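Local atomic coordinates of Lys-gingipain catalytic subunit (PDB entry 4RBM), a protein that cleaves polypeptides after lysine residues as a secreted, calcium-binding cysteine proteinase of a periodontal pathogen, degrading host proteins including haemoglobin, collagen and immunoglobulins. Residues 245-250 against 286-291; 279-284 against 350-355; 367-372 against 439-444. All coordinates share one frame; numbering follows the deposited sequence.

Contact 1. Residues 245-250 against 286-291; sequences IGNCCI and GEDYYW. With CKC ((3S)-3,7-diaminoheptan-2-one), chain R.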
loop_
_atom_site.group_PDB
_atom_site.type_symbol
_atom_site.label_atom_id
_atom_site.label_comp_id
_atom_site.label_asym_id
_atom_site.label_seq_id
_atom_site.Cartn_x
_atom_site.Cartn_y
_atom_site.Cartn_z
ATOM N N ILE A 245 1.145 4.271 -9.218
ATOM C CA ILE A 245 -0.229 3.878 -9.486
ATOM C C ILE A 245 -0.482 3.996 -10.983
ATOM O O ILE A 245 -0.321 5.078 -11.573
ATOM C CB ILE A 245 -1.255 4.722 -8.657
ATOM C CG1 ILE A 245 -0.966 4.631 -7.134
ATOM C CG2 ILE A 245 -2.726 4.312 -8.999
ATOM C CD1 ILE A 245 -2.009 5.369 -6.275
ATOM N N GLY A 246 -0.893 2.884 -11.573
ATOM C CA GLY A 246 -1.241 2.826 -12.977
ATOM C C GLY A 246 -2.743 2.701 -13.086
ATOM O O GLY A 246 -3.282 1.621 -12.825
ATOM N N ASN A 247 -3.437 3.827 -13.400
ATOM C CA ASN A 247 -4.894 3.798 -13.610
ATOM C C ASN A 247 -5.056 3.577 -15.087
ATOM O O ASN A 247 -5.162 4.532 -15.870
ATOM C CB ASN A 247 -5.565 5.062 -13.099
ATOM C CG ASN A 247 -5.528 5.181 -11.600
ATOM O OD1 ASN A 247 -4.920 6.116 -11.048
ATOM N ND2 ASN A 247 -6.149 4.229 -10.883
ATOM N N CYS A 248 -4.908 2.307 -15.481
ATOM C CA CYS A 248 -4.837 1.892 -16.883
ATOM C C CYS A 248 -5.030 0.400 -16.975
ATOM O O CYS A 248 -5.086 -0.278 -15.944
ATOM C CB CYS A 248 -3.495 2.306 -17.491
ATOM S SG CYS A 248 -2.051 1.616 -16.653
ATOM N N CYS A 249 -5.179 -0.125 -18.205
ATOM C CA CYS A 249 -5.421 -1.564 -18.282
ATOM C C CYS A 249 -4.184 -2.398 -18.043
ATOM O O CYS A 249 -3.048 -1.961 -18.191
ATOM C CB CYS A 249 -5.878 -2.019 -19.684
ATOM S SG CYS A 249 -7.242 -0.988 -20.327
ATOM N N ILE A 250 -4.466 -3.569 -17.480
ATOM C CA ILE A 250 -3.725 -4.820 -17.362
ATOM C C ILE A 250 -2.241 -4.739 -16.903
ATOM O O ILE A 250 -1.628 -5.802 -16.871
ATOM C CB ILE A 250 -3.811 -5.612 -18.712
ATOM C CG1 ILE A 250 -3.110 -4.888 -19.894
ATOM C CG2 ILE A 250 -5.273 -5.956 -19.050
ATOM C CD1 ILE A 250 -3.240 -5.660 -21.283
ATOM N N GLY A 286 -14.508 5.744 -17.095
ATOM C CA GLY A 286 -15.508 6.196 -16.137
ATOM C C GLY A 286 -15.163 5.824 -14.708
ATOM O O GLY A 286 -15.004 6.706 -13.859
ATOM N N GLU A 287 -15.028 4.519 -14.414
ATOM C CA GLU A 287 -14.729 4.137 -13.031
ATOM C C GLU A 287 -13.369 4.661 -12.553
ATOM O O GLU A 287 -13.255 5.017 -11.391
ATOM C CB GLU A 287 -14.789 2.617 -12.842
ATOM C CG GLU A 287 -16.192 2.098 -12.552
ATOM C CD GLU A 287 -17.086 1.859 -13.759
ATOM O OE1 GLU A 287 -16.778 2.366 -14.863
ATOM O OE2 GLU A 287 -18.102 1.146 -13.595
ATOM N N ASP A 288 -12.330 4.697 -13.434
ATOM C CA ASP A 288 -11.016 5.203 -13.011
ATOM C C ASP A 288 -11.094 6.678 -12.586
ATOM O O ASP A 288 -10.382 7.102 -11.673
ATOM C CB ASP A 288 -9.972 5.045 -14.134
ATOM C CG ASP A 288 -9.222 3.713 -14.119
ATOM O OD1 ASP A 288 -9.578 2.833 -13.305
ATOM O OD2 ASP A 288 -8.335 3.538 -14.947
ATOM N N TYR A 289 -11.949 7.454 -13.270
ATOM C CA TYR A 289 -12.132 8.879 -12.986
ATOM C C TYR A 289 -12.654 9.023 -11.557
ATOM O O TYR A 289 -12.028 9.728 -10.764
ATOM C CB TYR A 289 -13.127 9.466 -14.008
ATOM C CG TYR A 289 -13.387 10.961 -13.984
ATOM C CD1 TYR A 289 -12.402 11.861 -13.565
ATOM C CD2 TYR A 289 -14.564 11.484 -14.514
ATOM C CE1 TYR A 289 -12.609 13.251 -13.636
ATOM C CE2 TYR A 289 -14.777 12.860 -14.593
ATOM C CZ TYR A 289 -13.797 13.740 -14.153
ATOM O OH TYR A 289 -14.040 15.095 -14.248
ATOM N N TYR A 290 -13.707 8.254 -11.203
ATOM C CA TYR A 290 -14.263 8.318 -9.837
ATOM C C TYR A 290 -13.263 7.763 -8.838
ATOM O O TYR A 290 -13.135 8.295 -7.745
ATOM C CB TYR A 290 -15.583 7.559 -9.727
ATOM C CG TYR A 290 -16.552 7.869 -10.851
ATOM C CD1 TYR A 290 -16.915 9.187 -11.145
ATOM C CD2 TYR A 290 -17.177 6.846 -11.556
ATOM C CE1 TYR A 290 -17.830 9.473 -12.159
ATOM C CE2 TYR A 290 -18.120 7.116 -12.542
ATOM C CZ TYR A 290 -18.422 8.432 -12.860
ATOM O OH TYR A 290 -19.323 8.709 -13.861
ATOM N N TRP A 291 -12.558 6.699 -9.215
ATOM C CA TRP A 291 -11.541 6.065 -8.367
ATOM C C TRP A 291 -10.574 7.135 -7.803
ATOM O O TRP A 291 -10.351 7.212 -6.592
ATOM C CB TRP A 291 -10.776 5.032 -9.228
ATOM C CG TRP A 291 -9.967 4.005 -8.493
ATOM C CD1 TRP A 291 -10.347 2.720 -8.221
ATOM C CD2 TRP A 291 -8.600 4.124 -8.048
ATOM N NE1 TRP A 291 -9.317 2.042 -7.610
ATOM C CE2 TRP A 291 -8.229 2.875 -7.501
ATOM C CE3 TRP A 291 -7.650 5.175 -8.047
ATOM C CZ2 TRP A 291 -6.961 2.641 -6.951
ATOM C CZ3 TRP A 291 -6.387 4.940 -7.504
ATOM C CH2 TRP A 291 -6.050 3.677 -6.971
HETATM C CAK CKC R . -6.112 0.392 -20.798
HETATM C C CKC R . -6.669 1.257 -21.885
HETATM O O CKC R . -6.166 1.191 -22.997
HETATM C CA CKC R . -8.067 1.863 -21.713
HETATM N N CKC R . -8.808 0.748 -22.241
HETATM C CAL CKC R . -8.584 2.174 -20.286
HETATM C CAH CKC R . -7.821 3.331 -19.671
HETATM C CAG CKC R . -8.534 3.928 -18.458
HETATM C CAI CKC R . -7.556 4.998 -17.982
HETATM N NAM CKC R . -7.897 5.631 -16.690
#
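Asn247 of strand 242-247 sends its side chain between Asp288 and Trp291 of helix 285-293. Its CB lies 3.7 Å from Asp288 OD2. CG, placed beside the backbone N and anti to the carbonyl carbon (chi1 -69°), then carries the amide out over the Trp291 indole, with the two planes 65° apart. ND2 comes closest, 3.3 Å from Trp291 CE3 and above one ring face toward the rim. It also bonds to Tyr357 OH, while OD1 takes Asn212 ND2, so the amide is fixed at both ends although it is buried. Two residues earlier in the strand, Ile245 CG2 meets Trp291 CH2 at 3.9 Å, an apolar contact suited to the interior.

Asp288 supplies the charge. The terminal amine of the bound diaminoheptanone, NAM, donates to Asp288 OD2 at 2.8 Å and to the backbone Asn247 O at 3.1 Å. OD2 also takes Ser283 OG, and OD1 is held by Tyr353 OH and Tyr357 OH, a second shell that keeps the carboxylate turned toward the amine. At the far end of the ligand, the nucleophile Cys249 SG is bonded covalently to CAK at 1.8 Å. Aspartate and Asn247 carbonyl probably receive a P1 lysine likewise, consistent with an S1 pocket floor at the C-terminal ends of the parallel strands in a caspase-haemoglobinase fold.

Contact 2. Residues 279-284 against 350-355; sequences SSPNSY and AHYYWE. With CKC ((3S)-3,7-diaminoheptan-2-one), chain R.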
loop_
_atom_site.group_PDB
_atom_site.type_symbol
_atom_site.label_atom_id
_atom_site.label_comp_id
_atom_site.label_asym_id
_atom_site.label_seq_id
_atom_site.Cartn_x
_atom_site.Cartn_y
_atom_site.Cartn_z
ATOM N N SER A 279 -4.298 -2.498 -12.259
ATOM C CA SER A 279 -5.381 -3.415 -12.597
ATOM C C SER A 279 -4.894 -4.676 -13.325
ATOM O O SER A 279 -4.077 -4.586 -14.243
ATOM C CB SER A 279 -6.396 -2.683 -13.474
ATOM O OG SER A 279 -7.514 -3.494 -13.804
ATOM N N SER A 280 -5.430 -5.845 -12.929
ATOM C CA SER A 280 -5.151 -7.124 -13.581
ATOM C C SER A 280 -5.911 -7.188 -14.957
ATOM O O SER A 280 -5.253 -7.421 -15.982
ATOM C CB SER A 280 -5.508 -8.286 -12.668
ATOM O OG SER A 280 -5.534 -9.491 -13.415
ATOM N N PRO A 281 -7.237 -6.898 -15.031
ATOM C CA PRO A 281 -7.908 -6.836 -16.347
ATOM C C PRO A 281 -7.894 -5.398 -16.881
ATOM O O PRO A 281 -7.200 -4.533 -16.336
ATOM C CB PRO A 281 -9.339 -7.240 -15.984
ATOM C CG PRO A 281 -9.543 -6.456 -14.686
ATOM C CD PRO A 281 -8.226 -6.695 -13.949
ATOM N N ASN A 282 -8.709 -5.120 -17.899
ATOM C CA ASN A 282 -8.852 -3.741 -18.374
ATOM C C ASN A 282 -9.447 -2.874 -17.274
ATOM O O ASN A 282 -10.239 -3.370 -16.465
ATOM C CB ASN A 282 -9.808 -3.710 -19.579
ATOM C CG ASN A 282 -9.216 -4.195 -20.881
ATOM O OD1 ASN A 282 -8.006 -4.393 -21.019
ATOM N ND2 ASN A 282 -10.081 -4.472 -21.853
ATOM N N SER A 283 -9.054 -1.597 -17.225
ATOM C CA SER A 283 -9.721 -0.628 -16.360
ATOM C C SER A 283 -10.568 0.224 -17.294
ATOM O O SER A 283 -10.398 0.157 -18.524
ATOM C CB SER A 283 -8.741 0.205 -15.527
ATOM O OG SER A 283 -8.064 1.110 -16.380
ATOM N N TYR A 284 -11.532 0.942 -16.744
ATOM C CA TYR A 284 -12.441 1.726 -17.574
ATOM C C TYR A 284 -12.288 3.194 -17.238
ATOM O O TYR A 284 -11.980 3.540 -16.090
ATOM C CB TYR A 284 -13.892 1.238 -17.428
ATOM C CG TYR A 284 -14.136 -0.079 -18.137
ATOM C CD1 TYR A 284 -13.609 -1.276 -17.640
ATOM C CD2 TYR A 284 -14.875 -0.131 -19.315
ATOM C CE1 TYR A 284 -13.808 -2.483 -18.304
ATOM C CE2 TYR A 284 -15.125 -1.339 -19.955
ATOM C CZ TYR A 284 -14.551 -2.503 -19.473
ATOM O OH TYR A 284 -14.801 -3.682 -20.115
ATOM N N ALA A 350 -19.002 -2.228 -9.940
ATOM C CA ALA A 350 -18.223 -2.257 -8.701
ATOM C C ALA A 350 -17.547 -3.600 -8.437
ATOM O O ALA A 350 -16.378 -3.608 -8.048
ATOM C CB ALA A 350 -19.121 -1.915 -7.536
ATOM N N HIS A 351 -18.281 -4.715 -8.577
ATOM C CA HIS A 351 -17.741 -6.053 -8.314
ATOM C C HIS A 351 -16.463 -6.258 -9.140
ATOM O O HIS A 351 -15.426 -6.673 -8.606
ATOM C CB HIS A 351 -18.792 -7.144 -8.629
ATOM C CG HIS A 351 -18.452 -8.492 -8.069
ATOM N ND1 HIS A 351 -19.412 -9.472 -7.930
ATOM C CD2 HIS A 351 -17.264 -8.969 -7.610
ATOM C CE1 HIS A 351 -18.781 -10.509 -7.387
ATOM N NE2 HIS A 351 -17.481 -10.251 -7.195
ATOM N N TYR A 352 -16.526 -5.906 -10.418
ATOM C CA TYR A 352 -15.381 -5.994 -11.334
ATOM C C TYR A 352 -14.189 -5.181 -10.766
ATOM O O TYR A 352 -13.062 -5.675 -10.794
ATOM C CB TYR A 352 -15.801 -5.448 -12.709
ATOM C CG TYR A 352 -14.731 -5.469 -13.785
ATOM C CD1 TYR A 352 -13.712 -4.511 -13.803
ATOM C CD2 TYR A 352 -14.827 -6.344 -14.871
ATOM C CE1 TYR A 352 -12.756 -4.493 -14.819
ATOM C CE2 TYR A 352 -13.896 -6.313 -15.907
ATOM C CZ TYR A 352 -12.874 -5.375 -15.882
ATOM O OH TYR A 352 -11.977 -5.338 -16.915
ATOM N N TYR A 353 -14.437 -3.950 -10.245
ATOM C CA TYR A 353 -13.338 -3.123 -9.712
ATOM C C TYR A 353 -12.674 -3.744 -8.497
ATOM O O TYR A 353 -11.444 -3.716 -8.403
ATOM C CB TYR A 353 -13.799 -1.676 -9.436
ATOM C CG TYR A 353 -13.316 -0.819 -10.581
ATOM C CD1 TYR A 353 -12.332 0.144 -10.388
ATOM C CD2 TYR A 353 -13.736 -1.070 -11.888
ATOM C CE1 TYR A 353 -11.832 0.892 -11.458
ATOM C CE2 TYR A 353 -13.206 -0.366 -12.966
ATOM C CZ TYR A 353 -12.228 0.584 -12.752
ATOM O OH TYR A 353 -11.771 1.306 -13.824
ATOM N N TRP A 354 -13.457 -4.363 -7.599
ATOM C CA TRP A 354 -12.876 -5.024 -6.417
ATOM C C TRP A 354 -12.065 -6.252 -6.832
ATOM O O TRP A 354 -11.012 -6.531 -6.232
ATOM C CB TRP A 354 -13.975 -5.390 -5.406
ATOM C CG TRP A 354 -14.495 -4.180 -4.694
ATOM C CD1 TRP A 354 -15.629 -3.479 -4.977
ATOM C CD2 TRP A 354 -13.868 -3.502 -3.594
ATOM N NE1 TRP A 354 -15.756 -2.414 -4.113
ATOM C CE2 TRP A 354 -14.707 -2.422 -3.235
ATOM C CE3 TRP A 354 -12.669 -3.695 -2.887
ATOM C CZ2 TRP A 354 -14.375 -1.525 -2.209
ATOM C CZ3 TRP A 354 -12.326 -2.793 -1.900
ATOM C CH2 TRP A 354 -13.181 -1.730 -1.557
ATOM N N GLU A 355 -12.462 -6.910 -7.925
ATOM C CA GLU A 355 -11.637 -8.001 -8.492
ATOM C C GLU A 355 -10.431 -7.497 -9.285
ATOM O O GLU A 355 -9.460 -8.230 -9.426
ATOM C CB GLU A 355 -12.452 -8.866 -9.462
ATOM C CG GLU A 355 -13.520 -9.728 -8.826
ATOM C CD GLU A 355 -14.199 -10.647 -9.829
ATOM O OE1 GLU A 355 -14.163 -10.364 -11.051
ATOM O OE2 GLU A 355 -14.741 -11.681 -9.389
HETATM C CAK CKC R . -6.112 0.392 -20.798
HETATM C C CKC R . -6.669 1.257 -21.885
HETATM O O CKC R . -6.166 1.191 -22.997
HETATM C CA CKC R . -8.067 1.863 -21.713
HETATM N N CKC R . -8.808 0.748 -22.241
HETATM C CAL CKC R . -8.584 2.174 -20.286
HETATM C CAH CKC R . -7.821 3.331 -19.671
HETATM C CAG CKC R . -8.534 3.928 -18.458
HETATM C CAI CKC R . -7.556 4.998 -17.982
HETATM N NAM CKC R . -7.897 5.631 -16.690
HETATM O O HOH W 1 -12.872 -5.952 -19.491
#
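Tyr352 OH is gripped from two directions: it donates to the backbone Asn282 O at 2.7 Å, and it accepts a hydrogen bond from a water 2.8 Å away. The same water lies 3.0 Å from Tyr284 OH, tying the two phenols together. This is the loop that follows strand 273-279 of the caspase-haemoglobinase fold and lines the substrate cleft, backed here by helix 350-356. The Tyr352 side chain can cross from helix to loop because CG stands anti to the backbone N (chi1 -180°), which aims the long ring at the loop. Its hydroxyl approaches the Asn282 carbonyl somewhat tilted from the carbonyl plane.

Within these segments Pro281 and Tyr284 pack against the phenol. Pro281 lies alongside its hydroxyl end, pointing the other way, with CG reaching Tyr352 CZ at 3.7 Å; a rigid, apolar pyrrolidine suits a place against an aromatic ring. Tyr284 stands nearly perpendicular, its edge toward the Tyr352 face in an offset edge-to-face pair, with ring centroids 5.7 Å apart and planes at 83°.

The next helix residue, Tyr353, holds the loop through its own hydroxyl. Tyr284 N, at the N-cap position of helix 285-293, donates to Tyr353 OH at 3.0 Å in a nearly straight bond (169°), so the phenol that steadies the carboxylate binding the ligand amine, Asp288, also secures the start of that helix. The loop meets the ligand directly, Ser283 O lying 3.2 Å from CAL of the diaminoheptanone. Within the loop, Ser279 OG donates to Pro281 O at 2.8 Å, standing above the carbonyl plane rather than on a lone pair.

Contact 3. Residues 367-372 against 439-444; sequences PYRAMP and TRSNYL. With HIS (histidine), chain H.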
loop_
_atom_site.group_PDB
_atom_site.type_symbol
_atom_site.label_atom_id
_atom_site.label_comp_id
_atom_site.label_asym_id
_atom_site.label_seq_id
_atom_site.Cartn_x
_atom_site.Cartn_y
_atom_site.Cartn_z
ATOM N N PRO A 367 2.540 5.716 3.290
ATOM C CA PRO A 367 3.331 6.710 2.539
ATOM C C PRO A 367 3.346 8.076 3.190
ATOM O O PRO A 367 2.364 8.513 3.809
ATOM C CB PRO A 367 2.658 6.770 1.163
ATOM C CG PRO A 367 1.875 5.455 1.056
ATOM C CD PRO A 367 1.421 5.197 2.474
ATOM N N TYR A 368 4.494 8.733 3.060
ATOM C CA TYR A 368 4.671 10.120 3.490
ATOM C C TYR A 368 3.910 11.005 2.519
ATOM O O TYR A 368 3.656 10.588 1.381
ATOM C CB TYR A 368 6.159 10.519 3.519
ATOM C CG TYR A 368 7.015 9.569 4.327
ATOM C CD1 TYR A 368 6.722 9.298 5.664
ATOM C CD2 TYR A 368 8.095 8.903 3.745
ATOM C CE1 TYR A 368 7.476 8.381 6.397
ATOM C CE2 TYR A 368 8.849 7.974 4.467
ATOM C CZ TYR A 368 8.558 7.743 5.803
ATOM O OH TYR A 368 9.286 6.816 6.515
ATOM N N ARG A 369 3.570 12.220 2.941
ATOM C CA ARG A 369 2.910 13.178 2.051
ATOM C C ARG A 369 3.770 14.435 2.067
ATOM O O ARG A 369 3.713 15.244 2.999
ATOM C CB ARG A 369 1.449 13.435 2.456
ATOM C CG ARG A 369 0.544 12.194 2.285
ATOM C CD ARG A 369 -0.876 12.508 2.798
ATOM N NE ARG A 369 -0.918 12.785 4.237
ATOM C CZ ARG A 369 -1.108 11.869 5.188
ATOM N NH1 ARG A 369 -1.243 10.587 4.871
ATOM N NH2 ARG A 369 -1.137 12.226 6.465
ATOM N N ALA A 370 4.661 14.525 1.070
ATOM C CA ALA A 370 5.733 15.522 0.975
ATOM C C ALA A 370 6.743 15.212 2.106
ATOM O O ALA A 370 6.840 14.042 2.491
ATOM C CB ALA A 370 5.193 16.959 1.048
ATOM N N MET A 371 7.452 16.204 2.668
ATOM C CA MET A 371 8.430 15.889 3.723
ATOM C C MET A 371 7.748 15.429 5.027
ATOM O O MET A 371 7.001 16.206 5.620
ATOM C CB MET A 371 9.367 17.075 4.013
ATOM C CG MET A 371 10.462 16.730 5.040
ATOM S SD MET A 371 11.710 15.539 4.447
ATOM C CE MET A 371 12.527 16.527 3.154
ATOM N N PRO A 372 8.025 14.202 5.517
ATOM C CA PRO A 372 7.421 13.786 6.806
ATOM C C PRO A 372 7.942 14.644 7.979
ATOM O O PRO A 372 9.085 15.138 7.968
ATOM C CB PRO A 372 7.832 12.323 6.956
ATOM C CG PRO A 372 9.014 12.152 6.062
ATOM C CD PRO A 372 8.878 13.139 4.941
ATOM N N THR A 439 6.065 5.140 15.468
ATOM C CA THR A 439 5.662 5.550 14.122
ATOM C C THR A 439 4.378 6.374 14.185
ATOM O O THR A 439 3.604 6.267 15.137
ATOM C CB THR A 439 5.479 4.337 13.183
ATOM O OG1 THR A 439 4.485 3.460 13.727
ATOM C CG2 THR A 439 6.762 3.589 12.956
ATOM N N ARG A 440 4.150 7.166 13.130
ATOM C CA ARG A 440 2.945 7.996 12.980
ATOM C C ARG A 440 2.846 8.389 11.521
ATOM O O ARG A 440 3.877 8.607 10.879
ATOM C CB ARG A 440 2.991 9.223 13.906
ATOM C CG ARG A 440 1.674 9.998 13.947
ATOM C CD ARG A 440 1.663 11.120 14.972
ATOM N NE ARG A 440 0.556 12.049 14.692
ATOM C CZ ARG A 440 0.465 13.292 15.150
ATOM N NH1 ARG A 440 1.402 13.783 15.953
ATOM N NH2 ARG A 440 -0.558 14.059 14.803
ATOM N N SER A 441 1.625 8.406 10.968
ATOM C CA SER A 441 1.462 8.718 9.548
ATOM C C SER A 441 2.033 10.084 9.224
ATOM O O SER A 441 1.725 11.076 9.898
ATOM C CB SER A 441 -0.010 8.651 9.154
ATOM O OG SER A 441 -0.197 9.177 7.856
ATOM N N ASN A 442 2.903 10.117 8.196
ATOM C CA ASN A 442 3.597 11.300 7.704
ATOM C C ASN A 442 4.555 11.904 8.767
ATOM O O ASN A 442 4.806 13.109 8.780
ATOM C CB ASN A 442 2.629 12.363 7.146
ATOM C CG ASN A 442 3.324 13.276 6.184
ATOM O OD1 ASN A 442 4.304 12.886 5.544
ATOM N ND2 ASN A 442 2.905 14.528 6.124
ATOM N N TYR A 443 5.139 11.029 9.600
ATOM C CA TYR A 443 6.198 11.360 10.554
ATOM C C TYR A 443 7.362 10.419 10.334
ATOM O O TYR A 443 7.173 9.237 10.024
ATOM C CB TYR A 443 5.765 11.291 12.046
ATOM C CG TYR A 443 4.936 12.464 12.494
ATOM C CD1 TYR A 443 3.594 12.564 12.147
ATOM C CD2 TYR A 443 5.469 13.442 13.334
ATOM C CE1 TYR A 443 2.820 13.647 12.556
ATOM C CE2 TYR A 443 4.703 14.538 13.745
ATOM C CZ TYR A 443 3.376 14.628 13.356
ATOM O OH TYR A 443 2.588 15.673 13.756
ATOM N N LEU A 444 8.567 10.941 10.519
ATOM C CA LEU A 444 9.754 10.101 10.474
ATOM C C LEU A 444 9.694 9.123 11.658
ATOM O O LEU A 444 9.256 9.508 12.769
ATOM C CB LEU A 444 11.021 10.959 10.562
ATOM C CG LEU A 444 11.330 11.867 9.384
ATOM C CD1 LEU A 444 12.400 12.897 9.775
ATOM C CD2 LEU A 444 11.733 11.055 8.136
HETATM N N HIS H . 11.049 21.076 8.756
HETATM C CA HIS H . 11.791 21.260 7.500
HETATM C C HIS H . 11.204 22.431 6.712
HETATM O O HIS H . 10.043 22.378 6.311
HETATM C CB HIS H . 11.759 19.953 6.669
HETATM C CG HIS H . 12.428 20.047 5.328
HETATM N ND1 HIS H . 13.774 19.788 5.178
HETATM C CD2 HIS H . 11.901 20.352 4.119
HETATM C CE1 HIS H . 14.026 19.928 3.887
HETATM N NE2 HIS H . 12.930 20.268 3.207
HETATM O O HOH W 2 0.623 7.706 5.758
HETATM O O HOH W 3 4.514 16.938 4.915
HETATM O O HOH W 4 0.225 15.005 7.167
#
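A type II beta turn from Arg440 to Tyr443, in the connection between the antiparallel strands 433-439 and 446-451 of the immunoglobulin-like domain, docks here on the loop between strand 357-361 of the mixed sheet and strand 377-378 of the antiparallel sheet. The turn is closed by Tyr443 N donating to Arg440 O at 3.0 Å. Asn442 takes its third position, where phi is positive, a conformation that asparagine tolerates better than most residues.

Its side chain also does most of the docking. CG lies anti to the backbone N (chi1 -157°), which carries the amide up to the backbone of Arg369. There OD1 accepts Arg369 N at 2.8 Å in an almost straight bond (174°), the donor standing well above the amide's carbonyl plane, 67° out of it. ND2 returns only a weak bond to Arg369 O, at 3.3 Å, and is better served by two waters: one is shared with the carbonyls of Arg369 and Met371, the other with Arg369 NH2.

The Arg369 side chain, bent at chi3, folds back so that one guanidinium face lies over Asn442 CB, with NH2 3.8 Å from that carbon. NH2 also makes a weak bond to Ser441 OG at 3.5 Å, while NH1 is anchored by Asn323. A further water joins Ser441 OG to Pro367 O. Beyond the amide the contact turns apolar: Pro372 CG touches Leu444 CD2 at 3.6 Å, and the same CG sits over a face of the Tyr368 ring.

Tyr368 OH bonds to Tyr139 O of helix 126-140, and backbone hydrogen bonds of Asn442 and Leu444 with Lys373 continue the join, so segment 367-372 bridges helix 126-140 and the turn, ahead of strand 377-378.

Overall arrangement
Contacts 1 and 2 form one site. Their centres are 9 Å apart, their segments alternate along the chain, and both touch the bound diaminoheptanone. Asp288 of contact 1 joins them through Tyr353 and Ser283 of contact 2, its OD1 being 2.7 Å from Tyr353 OH and its OD2 2.8 Å from Ser283 OG. Contact 1 therefore supplies the nucleophile and the acid that binds the ligand's amine, consistent with the preference for lysine at P1, while contact 2 supplies groups that hold this acid. Contact 3 stands apart, its centre 26 Å from that of contact 1 and 30 Å from that of contact 2, across the chain's centre from the latter. It joins the catalytic and immunoglobulin-like domains away from the active site.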